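Local coordinates for protein diacylglycerol O-acyltransferase (Marinobacter hydrocarbonoclasticus, PDB 6CHJ) that probably transfers fatty acyl chains from acyl-CoA to diacylglycerol, giving triacylglycerol, and to fatty alcohols, giving wax esters, at residues Leu410-Thr415 against Gln436-Tyr441; Ala268-Ala273 against Val421-Ile426; Thr7-Leu12 against Leu65-Trp70; Thr202-Leu207 against Leu363-Ala368. One frame throughout, in Å; residues are numbered along the deposited sequence.

Contact 1. Residues Leu410-Thr415 against Gln436-Tyr441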
# COMPACT_ATOMS: atom_id res chain seq x y z
N LEU B 410 -12.64 12.28 -8.76
CA LEU B 410 -13.76 11.81 -7.95
C LEU B 410 -14.57 10.77 -8.72
O LEU B 410 -14.90 10.97 -9.89
CB LEU B 410 -14.67 12.97 -7.53
CG LEU B 410 -15.90 12.69 -6.65
CD1 LEU B 410 -15.55 12.11 -5.27
CD2 LEU B 410 -16.70 13.96 -6.46
N ASN B 411 -14.88 9.66 -8.06
CA ASN B 411 -15.73 8.64 -8.63
C ASN B 411 -16.84 8.33 -7.63
O ASN B 411 -16.55 7.90 -6.50
CB ASN B 411 -14.94 7.39 -8.99
CG ASN B 411 -15.73 6.43 -9.84
OD1 ASN B 411 -16.82 6.01 -9.45
ND2 ASN B 411 -15.22 6.10 -11.01
N MET B 412 -18.08 8.55 -8.03
CA MET B 412 -19.23 8.34 -7.17
C MET B 412 -19.87 7.03 -7.57
O MET B 412 -20.29 6.87 -8.73
CB MET B 412 -20.23 9.49 -7.27
CG MET B 412 -19.68 10.85 -6.84
SD MET B 412 -20.88 12.19 -7.07
CE MET B 412 -21.53 12.43 -5.43
N THR B 413 -19.94 6.09 -6.64
CA THR B 413 -20.52 4.80 -6.97
C THR B 413 -21.63 4.45 -5.99
O THR B 413 -21.49 4.64 -4.77
CB THR B 413 -19.48 3.71 -6.99
OG1 THR B 413 -18.57 3.94 -5.90
CG2 THR B 413 -18.74 3.75 -8.31
N LEU B 414 -22.71 3.92 -6.54
CA LEU B 414 -23.96 3.74 -5.84
C LEU B 414 -24.47 2.33 -6.02
O LEU B 414 -24.28 1.70 -7.06
CB LEU B 414 -25.00 4.70 -6.33
CG LEU B 414 -24.59 6.03 -5.78
CD1 LEU B 414 -24.03 6.92 -6.84
CD2 LEU B 414 -25.79 6.60 -5.16
N THR B 415 -25.14 1.86 -4.98
CA THR B 415 -25.75 0.54 -4.98
C THR B 415 -26.89 0.59 -3.98
O THR B 415 -27.03 1.55 -3.21
CB THR B 415 -24.74 -0.56 -4.64
OG1 THR B 415 -25.36 -1.85 -4.76
CG2 THR B 415 -24.24 -0.41 -3.23
N GLN B 436 -15.03 14.04 2.86
CA GLN B 436 -16.06 13.44 3.70
C GLN B 436 -17.25 14.38 3.89
O GLN B 436 -18.37 13.93 4.15
CB GLN B 436 -15.47 13.03 5.07
CG GLN B 436 -15.45 11.49 5.30
CD GLN B 436 -14.97 11.05 6.72
OE1 GLN B 436 -13.77 11.04 7.00
NE2 GLN B 436 -15.92 10.67 7.59
N ARG B 437 -17.02 15.69 3.75
CA ARG B 437 -18.12 16.62 3.95
C ARG B 437 -19.21 16.44 2.90
O ARG B 437 -20.35 16.86 3.12
CB ARG B 437 -17.59 18.05 3.94
CG ARG B 437 -17.58 18.67 5.31
CD ARG B 437 -16.83 19.97 5.30
NE ARG B 437 -15.60 19.85 6.07
CZ ARG B 437 -14.61 20.74 6.06
NH1 ARG B 437 -14.70 21.83 5.30
NH2 ARG B 437 -13.53 20.52 6.80
N MET B 438 -18.89 15.80 1.77
CA MET B 438 -19.90 15.54 0.75
C MET B 438 -21.00 14.62 1.24
O MET B 438 -22.09 14.61 0.63
CB MET B 438 -19.25 14.97 -0.52
CG MET B 438 -18.71 16.06 -1.42
SD MET B 438 -18.46 15.46 -3.08
CE MET B 438 -20.16 15.33 -3.60
N LEU B 439 -20.76 13.83 2.29
CA LEU B 439 -21.82 13.05 2.91
C LEU B 439 -22.89 13.96 3.51
O LEU B 439 -24.09 13.72 3.35
CB LEU B 439 -21.24 12.14 4.00
CG LEU B 439 -20.26 11.08 3.53
CD1 LEU B 439 -19.90 10.13 4.67
CD2 LEU B 439 -20.87 10.33 2.34
N ASP B 440 -22.47 15.01 4.22
CA ASP B 440 -23.44 15.97 4.73
C ASP B 440 -24.08 16.75 3.59
O ASP B 440 -25.27 17.09 3.67
CB ASP B 440 -22.78 16.94 5.70
CG ASP B 440 -21.96 16.23 6.76
OD1 ASP B 440 -22.54 15.40 7.51
OD2 ASP B 440 -20.75 16.49 6.83
N TYR B 441 -23.34 16.99 2.51
CA TYR B 441 -23.89 17.74 1.38
C TYR B 441 -24.91 16.90 0.62
O TYR B 441 -25.91 17.44 0.13
CB TYR B 441 -22.77 18.21 0.46
CG TYR B 441 -21.73 19.10 1.12
CD1 TYR B 441 -21.99 19.72 2.34
CD2 TYR B 441 -20.49 19.33 0.52
CE1 TYR B 441 -21.05 20.54 2.95
CE2 TYR B 441 -19.54 20.14 1.12
CZ TYR B 441 -19.83 20.74 2.35
OH TYR B 441 -18.90 21.54 2.96
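M412 and M438 meet methyl to methyl: the two CE atoms lie 3.7 Å apart, and the side chains cross at about a right angle, touching through their terminal methyls. Next to this pair, L410 brings its CD2 branch to the sulfur of M438, with CD2 and SD 4.1 Å apart. M438 therefore serves both strand residues, the thioether for the leucine and the terminal methyl for the methionine. Its chain leaves the helix with CG anti to the carbonyl carbon (chi1 -84°) and then bends at chi3 (72°), which swings CE round to M412. L410 and M412 stand on one face of strand 410-417 because they are two residues apart; N411 and T413 point to the other face, where T413 OG1 is hydrogen-bonded to G424 O. M412 is held in place by backbone bonds to V377 and S379, on the parallel neighbour 376-380. Around the meeting point, L425 touches both methionines, A273 lies against M438, and L274 and L432 close on L410. The helix 437-453 is thus laid at its first turn on a face of the six-stranded mixed sheet in the C-terminal half of the protein. All three touching residues are buried, and only carbon and sulfur meet, so attraction here comes from dispersion and the exclusion of water, and nothing directional acts between these three side chains.

Contact 2. Residues Ala268-Ala273 against Val421-Ile426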
# COMPACT_ATOMS: atom_id res chain seq x y z
N ALA B 268 -29.86 13.67 -8.29
CA ALA B 268 -30.02 15.02 -7.76
C ALA B 268 -29.26 15.19 -6.45
O ALA B 268 -28.66 16.25 -6.21
CB ALA B 268 -31.51 15.32 -7.54
N MET B 269 -29.29 14.18 -5.58
CA MET B 269 -28.47 14.25 -4.37
C MET B 269 -27.00 14.45 -4.72
O MET B 269 -26.33 15.29 -4.11
CB MET B 269 -28.65 13.00 -3.52
CG MET B 269 -29.93 13.00 -2.69
SD MET B 269 -30.25 11.34 -2.09
CE MET B 269 -28.88 11.12 -0.94
N CYS B 270 -26.50 13.74 -5.75
CA CYS B 270 -25.12 13.95 -6.20
C CYS B 270 -24.93 15.36 -6.76
O CYS B 270 -23.96 16.04 -6.41
CB CYS B 270 -24.71 12.89 -7.23
SG CYS B 270 -24.78 11.15 -6.62
N ALA B 271 -25.83 15.81 -7.65
CA ALA B 271 -25.76 17.18 -8.16
C ALA B 271 -25.71 18.22 -7.03
O ALA B 271 -24.88 19.13 -7.04
CB ALA B 271 -26.94 17.47 -9.08
N ALA B 272 -26.61 18.10 -6.04
CA ALA B 272 -26.61 19.04 -4.92
C ALA B 272 -25.29 18.98 -4.15
O ALA B 272 -24.64 20.01 -3.95
CB ALA B 272 -27.79 18.77 -3.98
N ALA B 273 -24.88 17.77 -3.74
CA ALA B 273 -23.63 17.63 -3.00
C ALA B 273 -22.45 18.22 -3.77
O ALA B 273 -21.62 18.94 -3.19
CB ALA B 273 -23.37 16.16 -2.66
N VAL B 421 -30.11 2.93 0.16
CA VAL B 421 -29.27 3.21 -1.01
C VAL B 421 -27.89 3.59 -0.49
O VAL B 421 -27.77 4.37 0.47
CB VAL B 421 -29.89 4.31 -1.90
CG1 VAL B 421 -28.86 4.96 -2.79
CG2 VAL B 421 -31.00 3.72 -2.76
N GLU B 422 -26.86 3.02 -1.09
CA GLU B 422 -25.50 3.08 -0.55
C GLU B 422 -24.63 3.96 -1.43
O GLU B 422 -24.55 3.74 -2.65
CB GLU B 422 -24.91 1.67 -0.47
CG GLU B 422 -25.91 0.65 0.06
CD GLU B 422 -25.95 0.68 1.56
OE1 GLU B 422 -26.35 1.72 2.12
OE2 GLU B 422 -25.57 -0.33 2.19
N PHE B 423 -23.98 4.95 -0.82
CA PHE B 423 -23.13 5.88 -1.55
C PHE B 423 -21.67 5.58 -1.24
O PHE B 423 -21.27 5.62 -0.08
CB PHE B 423 -23.43 7.34 -1.17
CG PHE B 423 -24.63 7.92 -1.85
CD1 PHE B 423 -24.48 8.92 -2.81
CD2 PHE B 423 -25.92 7.51 -1.51
CE1 PHE B 423 -25.59 9.50 -3.43
CE2 PHE B 423 -27.04 8.08 -2.12
CZ PHE B 423 -26.88 9.07 -3.07
N GLY B 424 -20.88 5.29 -2.29
CA GLY B 424 -19.44 5.22 -2.15
C GLY B 424 -18.73 6.29 -2.96
O GLY B 424 -18.72 6.24 -4.19
N LEU B 425 -18.12 7.26 -2.27
CA LEU B 425 -17.35 8.33 -2.88
C LEU B 425 -15.87 8.08 -2.63
O LEU B 425 -15.43 8.07 -1.47
CB LEU B 425 -17.76 9.69 -2.31
CG LEU B 425 -19.27 9.96 -2.17
CD1 LEU B 425 -19.54 11.40 -1.79
CD2 LEU B 425 -20.03 9.62 -3.42
N ILE B 426 -15.10 7.88 -3.70
CA ILE B 426 -13.65 7.70 -3.62
C ILE B 426 -12.97 8.83 -4.39
O ILE B 426 -13.37 9.14 -5.52
CB ILE B 426 -13.21 6.32 -4.14
CG1 ILE B 426 -11.72 6.09 -3.86
CG2 ILE B 426 -13.55 6.14 -5.61
CD1 ILE B 426 -11.44 5.61 -2.47
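M269 and C270, neighbours on helix 262-280, both pack sulfur-bearing side chains on the ring of F423, M269 through its CE methyl and C270 through SG. Along the strand segment 421-426, E422 turns to the face of the sheet away from the helix, and F423 then points at the helix. Its ring is put there with CG anti to the carbonyl carbon (chi1 -80°), so that CE1, CZ and CE2 form the leading end. The CE methyl of M269 approaches this end obliquely, 3.6 Å from CZ and 3.7 Å from CE2. M269 SD stays farther back, 5.3 Å from the ring centroid, in an oblique Met-aromatic contact. C270 comes to the edge instead: its SG is 3.7 Å from F423 CE1 and 77° off the ring normal, a Cys sulfur-aromatic contact. With an alanine at F423, both sulfur side chains would probably lose their aromatic partner and a gap would open between helix and sheet. W246 of the edge strand 239-247 meets the phenyl ring edge-to-face and also touches M269. Helix 262-280 here lies between a face of the six-stranded mixed sheet and helix 322-338, on which A268 and A271 pack. Beyond F423, G424 is hydrogen-bonded through its backbone to T413 on strand 410-417, and L425, whose side chain again points to the helix side, bonds through its backbone to A242 on the other neighbouring strand.

Contact 3. Residues Thr7-Leu12 against Leu65-Trp70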
# COMPACT_ATOMS: atom_id res chain seq x y z
N THR B 7 -9.81 -5.96 -22.85
CA THR B 7 -10.19 -4.99 -21.83
C THR B 7 -9.38 -5.18 -20.56
O THR B 7 -8.96 -4.20 -19.93
CB THR B 7 -11.69 -5.06 -21.54
OG1 THR B 7 -11.93 -6.03 -20.51
CG2 THR B 7 -12.47 -5.45 -22.78
N ASP B 8 -9.15 -6.44 -20.15
CA ASP B 8 -8.28 -6.71 -19.01
C ASP B 8 -6.88 -6.13 -19.23
O ASP B 8 -6.29 -5.57 -18.30
CB ASP B 8 -8.17 -8.21 -18.77
CG ASP B 8 -9.51 -8.85 -18.49
OD1 ASP B 8 -10.53 -8.11 -18.45
OD2 ASP B 8 -9.55 -10.09 -18.31
N GLN B 9 -6.33 -6.28 -20.43
CA GLN B 9 -5.02 -5.72 -20.72
C GLN B 9 -5.01 -4.20 -20.52
O GLN B 9 -3.99 -3.63 -20.14
CB GLN B 9 -4.62 -6.09 -22.14
CG GLN B 9 -3.17 -5.87 -22.51
CD GLN B 9 -2.71 -6.85 -23.57
OE1 GLN B 9 -3.37 -7.87 -23.81
NE2 GLN B 9 -1.59 -6.55 -24.22
N LEU B 10 -6.14 -3.55 -20.75
CA LEU B 10 -6.20 -2.10 -20.69
C LEU B 10 -6.04 -1.59 -19.26
O LEU B 10 -5.32 -0.61 -19.02
CB LEU B 10 -7.51 -1.60 -21.31
CG LEU B 10 -7.80 -0.12 -21.55
CD1 LEU B 10 -8.19 0.52 -20.23
CD2 LEU B 10 -6.65 0.62 -22.23
N PHE B 11 -6.71 -2.24 -18.29
CA PHE B 11 -6.60 -1.83 -16.89
C PHE B 11 -5.20 -2.04 -16.35
O PHE B 11 -4.75 -1.29 -15.47
CB PHE B 11 -7.63 -2.59 -16.04
CG PHE B 11 -9.06 -2.15 -16.29
CD1 PHE B 11 -9.57 -1.03 -15.67
CD2 PHE B 11 -9.88 -2.86 -17.15
CE1 PHE B 11 -10.87 -0.61 -15.89
CE2 PHE B 11 -11.19 -2.45 -17.38
CZ PHE B 11 -11.68 -1.32 -16.75
N LEU B 12 -4.49 -3.06 -16.85
CA LEU B 12 -3.09 -3.19 -16.50
C LEU B 12 -2.30 -2.03 -17.07
O LEU B 12 -1.43 -1.46 -16.39
CB LEU B 12 -2.54 -4.52 -17.03
CG LEU B 12 -2.92 -5.78 -16.27
CD1 LEU B 12 -2.39 -6.99 -16.98
CD2 LEU B 12 -2.36 -5.70 -14.87
N LEU B 65 6.16 -15.05 -23.65
CA LEU B 65 7.06 -14.22 -24.47
C LEU B 65 6.68 -12.75 -24.36
O LEU B 65 7.34 -11.99 -23.63
CB LEU B 65 7.06 -14.69 -25.93
CG LEU B 65 8.32 -14.39 -26.75
CD1 LEU B 65 9.39 -15.46 -26.53
CD2 LEU B 65 7.99 -14.23 -28.24
N GLY B 66 5.64 -12.32 -25.08
CA GLY B 66 5.25 -10.93 -25.02
C GLY B 66 3.84 -10.68 -24.52
O GLY B 66 3.52 -9.55 -24.12
N GLN B 67 2.99 -11.71 -24.50
CA GLN B 67 1.57 -11.50 -24.30
C GLN B 67 1.11 -11.96 -22.91
O GLN B 67 1.48 -13.05 -22.46
CB GLN B 67 0.77 -12.23 -25.39
CG GLN B 67 -0.40 -11.43 -25.96
CD GLN B 67 -0.02 -10.03 -26.49
OE1 GLN B 67 -0.88 -9.17 -26.74
NE2 GLN B 67 1.28 -9.82 -26.68
N PRO B 68 0.30 -11.15 -22.23
CA PRO B 68 -0.09 -11.47 -20.85
C PRO B 68 -1.15 -12.55 -20.78
O PRO B 68 -2.13 -12.54 -21.53
CB PRO B 68 -0.63 -10.13 -20.32
CG PRO B 68 -1.18 -9.46 -21.54
CD PRO B 68 -0.25 -9.85 -22.67
N VAL B 69 -0.96 -13.49 -19.85
CA VAL B 69 -1.88 -14.60 -19.65
C VAL B 69 -2.05 -14.84 -18.16
O VAL B 69 -1.18 -14.50 -17.35
CB VAL B 69 -1.38 -15.90 -20.33
CG1 VAL B 69 -1.21 -15.69 -21.81
CG2 VAL B 69 -0.08 -16.38 -19.69
N TRP B 70 -3.20 -15.41 -17.80
CA TRP B 70 -3.41 -15.92 -16.46
C TRP B 70 -2.81 -17.32 -16.34
O TRP B 70 -2.71 -18.05 -17.33
CB TRP B 70 -4.89 -15.97 -16.12
CG TRP B 70 -5.62 -14.66 -16.12
CD1 TRP B 70 -6.77 -14.37 -16.79
CD2 TRP B 70 -5.26 -13.47 -15.39
NE1 TRP B 70 -7.16 -13.07 -16.52
CE2 TRP B 70 -6.25 -12.50 -15.67
CE3 TRP B 70 -4.21 -13.13 -14.54
CZ2 TRP B 70 -6.21 -11.22 -15.13
CZ3 TRP B 70 -4.17 -11.86 -14.01
CH2 TRP B 70 -5.16 -10.91 -14.31
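The indole of W70 has the carboxylate of D8 at its edge, near the ring plane, with OD2 4.2 Å from NE1, too far for a hydrogen bond. The other flat group is the amide of Q9: P68 CG and CD both lie over its face, CG 3.5 Å from Q9 OE1. Here the short N-terminal helix 6-13 is laid across a β-hairpin of strands 59-64 and 67-72. Helix 7-12 and strand 67-70 run at 106° to each other, their axes 10.1 Å apart at the closest point. Q9 reaches the hairpin because CG is anti to its backbone N (chi1 -166°) and the chain is extended beyond, so the amide is carried out from the helix to the proline. L12 is buried against L61 of the hairpin, L4 and S137. The same helix is fastened to the HHxxxDG signature of CoA-dependent acyltransferases: D8 O is hydrogen-bonded to S137 OG, and F11 stacks on H136, the second histidine of that motif. Strand 67-72 thus packs on a helix that borders what is probably the active-site motif. Q67 OE1 has a weak hydrogen bond to Q196 NE2. Beside the proline, the amides of Q9 and Q67 approach with their planes 59° apart, but Q9 NE2 and Q67 OE1 stay 3.7 Å from each other and do not bond.

Contact 4. Residues Thr202-Leu207 against Leu363-Ala368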
# COMPACT_ATOMS: atom_id res chain seq x y z
N THR B 202 1.75 6.53 -29.10
CA THR B 202 1.31 5.64 -30.17
C THR B 202 -0.20 5.40 -30.12
O THR B 202 -0.90 5.57 -31.12
CB THR B 202 2.06 4.31 -30.09
OG1 THR B 202 3.38 4.48 -30.61
CG2 THR B 202 1.33 3.24 -30.90
N VAL B 203 -0.72 5.00 -28.96
CA VAL B 203 -2.15 4.74 -28.88
C VAL B 203 -2.94 6.05 -28.86
O VAL B 203 -4.09 6.09 -29.31
CB VAL B 203 -2.44 3.83 -27.67
CG1 VAL B 203 -1.72 4.38 -26.50
CG2 VAL B 203 -3.95 3.74 -27.40
N ALA B 204 -2.34 7.14 -28.37
CA ALA B 204 -3.04 8.42 -28.47
C ALA B 204 -3.15 8.86 -29.92
O ALA B 204 -4.15 9.48 -30.31
CB ALA B 204 -2.33 9.50 -27.65
N LYS B 205 -2.16 8.52 -30.74
CA LYS B 205 -2.25 8.92 -32.14
C LYS B 205 -3.28 8.07 -32.89
O LYS B 205 -4.04 8.61 -33.70
CB LYS B 205 -0.86 8.88 -32.77
CG LYS B 205 -0.20 10.24 -32.68
CD LYS B 205 1.29 10.18 -32.59
CE LYS B 205 1.87 11.58 -32.42
NZ LYS B 205 3.36 11.54 -32.40
N GLU B 206 -3.36 6.78 -32.58
CA GLU B 206 -4.48 5.99 -33.11
C GLU B 206 -5.83 6.55 -32.68
O GLU B 206 -6.84 6.33 -33.37
CB GLU B 206 -4.35 4.53 -32.65
CG GLU B 206 -5.12 3.56 -33.54
CD GLU B 206 -4.89 3.83 -35.02
OE1 GLU B 206 -3.81 3.49 -35.55
OE2 GLU B 206 -5.81 4.40 -35.65
N LEU B 207 -5.88 7.28 -31.56
CA LEU B 207 -7.13 7.91 -31.17
C LEU B 207 -7.43 9.13 -32.04
O LEU B 207 -8.57 9.33 -32.46
CB LEU B 207 -7.10 8.28 -29.68
CG LEU B 207 -7.63 7.20 -28.73
CD1 LEU B 207 -7.23 7.50 -27.27
CD2 LEU B 207 -9.15 7.04 -28.87
N LEU B 363 -8.30 12.11 -21.26
CA LEU B 363 -7.91 11.37 -20.05
C LEU B 363 -6.47 10.88 -20.13
O LEU B 363 -5.68 11.12 -19.21
CB LEU B 363 -8.86 10.19 -19.82
CG LEU B 363 -10.23 10.72 -19.44
CD1 LEU B 363 -11.31 9.66 -19.54
CD2 LEU B 363 -10.17 11.31 -18.04
N LEU B 364 -6.12 10.25 -21.26
CA LEU B 364 -4.80 9.66 -21.42
C LEU B 364 -3.69 10.71 -21.48
O LEU B 364 -2.56 10.45 -21.05
CB LEU B 364 -4.77 8.80 -22.69
CG LEU B 364 -5.34 7.38 -22.56
CD1 LEU B 364 -5.56 6.77 -23.94
CD2 LEU B 364 -4.43 6.49 -21.70
N THR B 365 -3.99 11.88 -22.05
CA THR B 365 -2.90 12.80 -22.36
C THR B 365 -2.97 14.14 -21.65
O THR B 365 -1.92 14.75 -21.44
CB THR B 365 -2.83 13.06 -23.88
OG1 THR B 365 -3.88 13.95 -24.28
CG2 THR B 365 -2.89 11.73 -24.67
N GLY B 366 -4.16 14.60 -21.25
CA GLY B 366 -4.28 15.94 -20.70
C GLY B 366 -4.00 17.04 -21.71
O GLY B 366 -3.76 18.18 -21.31
N LEU B 367 -4.05 16.73 -23.01
CA LEU B 367 -3.73 17.70 -24.06
C LEU B 367 -4.96 18.22 -24.81
O LEU B 367 -4.80 18.88 -25.84
CB LEU B 367 -2.76 17.10 -25.08
CG LEU B 367 -1.36 16.89 -24.51
CD1 LEU B 367 -0.41 16.40 -25.60
CD2 LEU B 367 -0.89 18.18 -23.86
N ALA B 368 -6.18 17.94 -24.31
CA ALA B 368 -7.41 18.35 -24.97
C ALA B 368 -8.53 18.72 -23.98
O ALA B 368 -9.62 18.11 -23.99
CB ALA B 368 -7.86 17.22 -25.92
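The backbones come nearest at A204 and L364, whose CA atoms are 7.4 Å apart, where the middle of helix 200-212 passes the C-terminal end of helix 345-365. Two methyl contacts join them. A204 CB meets T365 CG2 at 3.8 Å, and L207 meets L364 through their CD1 branches, also 3.8 Å apart, the two leucines crossing at about a right angle. T365 divides its labour: with chi1 at 76°, OG1 sits between the backbone N and the carbonyl carbon, so that CG2 is left to face A204. The hydroxyl is bonded to F361 O one turn back and accepts from L367 N, 3.1 Å away, at an N-H...O angle of 151°. With a valine here the hydroxyl would be gone, and L367 N and F361 O would probably lose this partner, freeing the turn to shift. Around the contact, A204 also touches F361, L207 rests on A357, and W13 of the N-terminal helix lies against both V203 and L364. The contact joins the N-terminal and C-terminal halves of the chain at an ST turn that closes helix 345-365, with G366 at positive phi (66°) between T365 and L367.

Contacts 1 and 2 form one continuous core: their centres are 4 Å apart, M438 CE touches A273 CB at 3.4 Å, and neighbouring strands 410-417 and 420-428 probably bond through T415 O and E422 N at 2.6 Å. Two helices, 262-280 and 437-453, thus share one sheet face. Contact 3 includes the N-terminal helix 6-13 and contact 4 lies beside it; their centres are 20 Å apart and nearest atoms about 6 Å. W13, just beyond segment 7-12, bridges them by packing on contact 4. Contact 3 adjoins the HHxxxDG motif, whereas contact 2, about 33 Å off between centres, is across the chain's centre. Contact 4 is about 29 Å from contact 1, centre to centre.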